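Local coordinates for protein condensin complex subunit 3 (Schizosaccharomyces pombe, PDB 5OQR) that serves as a regulatory subunit of the condensin complex, which is required to convert interphase chromatin into condensed, mitotic-like chromosomes, at residues 385-393 with 422-433. Residues are numbered along the deposited sequence; the frame is centred on the assembly and turned at random.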
# COMPACT_ATOMS: atom_id res chain seq x y z
N LEU A 385 23.70 -27.24 20.88
CA LEU A 385 22.81 -27.35 22.02
C LEU A 385 23.54 -27.01 23.31
O LEU A 385 23.02 -26.27 24.16
CB LEU A 385 22.23 -28.77 22.09
CG LEU A 385 21.27 -29.04 23.25
CD1 LEU A 385 20.05 -28.14 23.16
CD2 LEU A 385 20.85 -30.50 23.24
N LYS A 386 24.75 -27.53 23.48
CA LYS A 386 25.56 -27.18 24.64
C LYS A 386 25.81 -25.68 24.70
O LYS A 386 25.62 -25.04 25.74
CB LYS A 386 26.89 -27.92 24.59
CG LYS A 386 27.12 -28.88 25.74
CD LYS A 386 28.46 -29.56 25.58
CE LYS A 386 28.76 -30.50 26.73
NZ LYS A 386 29.75 -31.53 26.32
N SER A 387 26.23 -25.09 23.58
CA SER A 387 26.49 -23.65 23.54
C SER A 387 25.25 -22.87 23.94
O SER A 387 25.32 -21.96 24.78
CB SER A 387 26.96 -23.25 22.15
OG SER A 387 27.25 -21.87 22.09
N LEU A 388 24.10 -23.20 23.36
CA LEU A 388 22.87 -22.51 23.71
C LEU A 388 22.50 -22.76 25.17
O LEU A 388 22.12 -21.83 25.89
CB LEU A 388 21.74 -22.96 22.79
CG LEU A 388 21.94 -22.67 21.30
CD1 LEU A 388 20.90 -23.38 20.47
CD2 LEU A 388 21.91 -21.18 21.04
N THR A 389 22.61 -24.01 25.62
CA THR A 389 22.33 -24.32 27.01
C THR A 389 23.21 -23.50 27.95
O THR A 389 22.77 -23.10 29.03
CB THR A 389 22.54 -25.81 27.27
OG1 THR A 389 21.80 -26.57 26.31
CG2 THR A 389 22.09 -26.18 28.67
N ASN A 390 24.45 -23.23 27.55
CA ASN A 390 25.35 -22.46 28.39
C ASN A 390 25.02 -20.97 28.33
O ASN A 390 24.95 -20.30 29.37
CB ASN A 390 26.80 -22.69 27.96
CG ASN A 390 27.78 -21.79 28.68
OD1 ASN A 390 28.15 -22.05 29.83
ND2 ASN A 390 28.20 -20.72 28.02
N SER A 391 24.81 -20.44 27.13
CA SER A 391 24.57 -19.00 26.98
C SER A 391 23.33 -18.57 27.75
O SER A 391 23.30 -17.47 28.31
CB SER A 391 24.44 -18.65 25.50
OG SER A 391 25.57 -19.08 24.77
N LEU A 392 22.30 -19.41 27.78
CA LEU A 392 21.08 -19.05 28.49
C LEU A 392 21.26 -19.17 30.00
O LEU A 392 20.60 -18.46 30.76
CB LEU A 392 19.92 -19.93 28.03
CG LEU A 392 19.43 -19.69 26.60
CD1 LEU A 392 18.68 -20.91 26.09
CD2 LEU A 392 18.54 -18.46 26.55
N SER A 393 22.15 -20.06 30.44
CA SER A 393 22.31 -20.31 31.87
C SER A 393 23.22 -19.28 32.54
O SER A 393 23.02 -18.96 33.71
CB SER A 393 22.87 -21.71 32.10
OG SER A 393 21.95 -22.70 31.66
N LEU A 422 14.80 -29.49 29.54
CA LEU A 422 16.02 -28.70 29.47
C LEU A 422 15.77 -27.26 29.88
O LEU A 422 16.48 -26.71 30.72
CB LEU A 422 16.60 -28.76 28.05
CG LEU A 422 17.80 -27.86 27.77
CD1 LEU A 422 18.93 -28.15 28.74
CD2 LEU A 422 18.26 -28.05 26.33
N LEU A 423 14.76 -26.62 29.28
CA LEU A 423 14.55 -25.20 29.52
C LEU A 423 14.09 -24.93 30.95
O LEU A 423 14.33 -23.84 31.47
CB LEU A 423 13.54 -24.65 28.51
CG LEU A 423 13.33 -23.14 28.48
CD1 LEU A 423 14.64 -22.37 28.49
CD2 LEU A 423 12.53 -22.77 27.25
N VAL A 424 13.43 -25.89 31.59
CA VAL A 424 13.09 -25.74 33.00
C VAL A 424 14.36 -25.82 33.85
O VAL A 424 14.52 -25.07 34.82
CB VAL A 424 12.05 -26.79 33.43
CG1 VAL A 424 11.92 -26.84 34.95
CG2 VAL A 424 10.70 -26.47 32.81
N GLU A 425 15.27 -26.74 33.51
CA GLU A 425 16.55 -26.79 34.21
C GLU A 425 17.27 -25.46 34.11
O GLU A 425 17.74 -24.92 35.11
CB GLU A 425 17.41 -27.92 33.64
CG GLU A 425 16.86 -29.31 33.91
CD GLU A 425 17.56 -30.38 33.08
OE1 GLU A 425 18.49 -30.03 32.33
OE2 GLU A 425 17.17 -31.56 33.18
N ILE A 426 17.36 -24.91 32.89
CA ILE A 426 18.00 -23.61 32.70
C ILE A 426 17.32 -22.56 33.56
O ILE A 426 17.98 -21.81 34.29
CB ILE A 426 17.99 -23.23 31.21
CG1 ILE A 426 18.80 -24.23 30.40
CG2 ILE A 426 18.54 -21.81 31.02
CD1 ILE A 426 18.78 -23.99 28.91
N ILE A 427 15.99 -22.49 33.49
CA ILE A 427 15.26 -21.46 34.22
C ILE A 427 15.53 -21.57 35.72
O ILE A 427 15.65 -20.56 36.42
CB ILE A 427 13.75 -21.55 33.91
CG1 ILE A 427 13.49 -21.08 32.47
CG2 ILE A 427 12.94 -20.70 34.89
CD1 ILE A 427 12.09 -21.33 31.98
N THR A 428 15.62 -22.80 36.23
CA THR A 428 15.86 -22.98 37.66
C THR A 428 17.24 -22.48 38.05
O THR A 428 17.41 -21.85 39.10
CB THR A 428 15.70 -24.45 38.04
OG1 THR A 428 14.43 -24.93 37.59
CG2 THR A 428 15.80 -24.63 39.55
N GLU A 429 18.25 -22.76 37.22
CA GLU A 429 19.61 -22.32 37.53
C GLU A 429 19.71 -20.80 37.51
O GLU A 429 20.30 -20.20 38.41
CB GLU A 429 20.59 -22.94 36.55
CG GLU A 429 20.68 -24.46 36.66
CD GLU A 429 21.62 -25.07 35.64
OE1 GLU A 429 22.16 -24.32 34.79
OE2 GLU A 429 21.83 -26.30 35.69
N VAL A 430 19.14 -20.16 36.49
CA VAL A 430 19.12 -18.70 36.44
C VAL A 430 18.34 -18.14 37.62
O VAL A 430 18.62 -17.04 38.10
CB VAL A 430 18.54 -18.21 35.10
CG1 VAL A 430 18.55 -16.69 35.03
CG2 VAL A 430 19.33 -18.80 33.94
N PHE A 431 17.35 -18.89 38.10
CA PHE A 431 16.56 -18.44 39.24
C PHE A 431 17.34 -18.56 40.54
O PHE A 431 17.18 -17.74 41.45
CB PHE A 431 15.26 -19.25 39.32
CG PHE A 431 14.25 -18.69 40.28
CD1 PHE A 431 13.72 -17.43 40.09
CD2 PHE A 431 13.81 -19.45 41.35
CE1 PHE A 431 12.78 -16.92 40.97
CE2 PHE A 431 12.86 -18.95 42.22
CZ PHE A 431 12.35 -17.68 42.03
N GLU A 432 18.20 -19.58 40.66
CA GLU A 432 19.02 -19.74 41.86
C GLU A 432 20.02 -18.60 42.00
O GLU A 432 20.26 -18.11 43.11
CB GLU A 432 19.74 -21.08 41.83
CG GLU A 432 18.83 -22.28 42.07
CD GLU A 432 19.54 -23.61 41.87
OE1 GLU A 432 19.07 -24.62 42.42
OE2 GLU A 432 20.57 -23.64 41.16
N GLN A 433 20.62 -18.17 40.88
CA GLN A 433 21.57 -17.06 40.92
C GLN A 433 20.99 -15.87 41.68
O GLN A 433 21.57 -15.41 42.68
CB GLN A 433 21.94 -16.64 39.50
CG GLN A 433 22.92 -17.56 38.80
CD GLN A 433 23.53 -16.91 37.57
OE1 GLN A 433 23.27 -17.32 36.44
NE2 GLN A 433 24.36 -15.90 37.79
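The carboxylate of Glu429 comes close to Ser393 through one oxygen, OE1 lying 3.5 Å from Ser393 OG, which sits tilted out of the carboxylate plane and directs its proton elsewhere, to Thr389 O. The peptide carbonyl of Leu392 has the methyl Val430 CG2 3.4 Å from its oxygen, and the hydroxyl of Tyr465 on helix 457-471 hydrogen-bonds to that same oxygen. With CG1 anti to the backbone N (chi1 -179°), Val430 is left with CG2 turned toward the other helix, beside the carbonyl of Ser393 as well.

Ile426 fills the middle. Its CG2 lies 3.8 Å from Leu392 CB and 3.6 Å from Ser393 OG, while CD1 at the other end of the side chain reaches Thr389 CG2. Ser393 OG is itself tied back within its helix, donating almost straight down the C=O of Thr389, with OG 2.8 Å from Thr389 O; the hydroxyl's polarity is thus met locally and its flank can rest on an isoleucine. An alanine in place of Ile426 would take away both branches and is likely to open a gap between Thr389, Leu392 and Ser393, leaving Tyr465 without one of its apolar neighbours. Toward the N-terminal ends, Leu422 CD1 packs 3.7 Å from Thr389 CG2, and the side chains of Leu385 and Leu422 lie alongside each other, pointing opposite ways, with Leu385 CD1 3.6 Å from Leu422 CD2.

The two helix segments run the same way, 30° apart, their axes 9.6 Å from each other at closest. Helix 399-412 intervenes in sequence and packs against Leu385 and Leu388. Such near-parallel stacking of a helix on the next but one is characteristic of an alpha-solenoid of HEAT repeats, here between segment 385-393, in the sixth repeat, and helix 416-434.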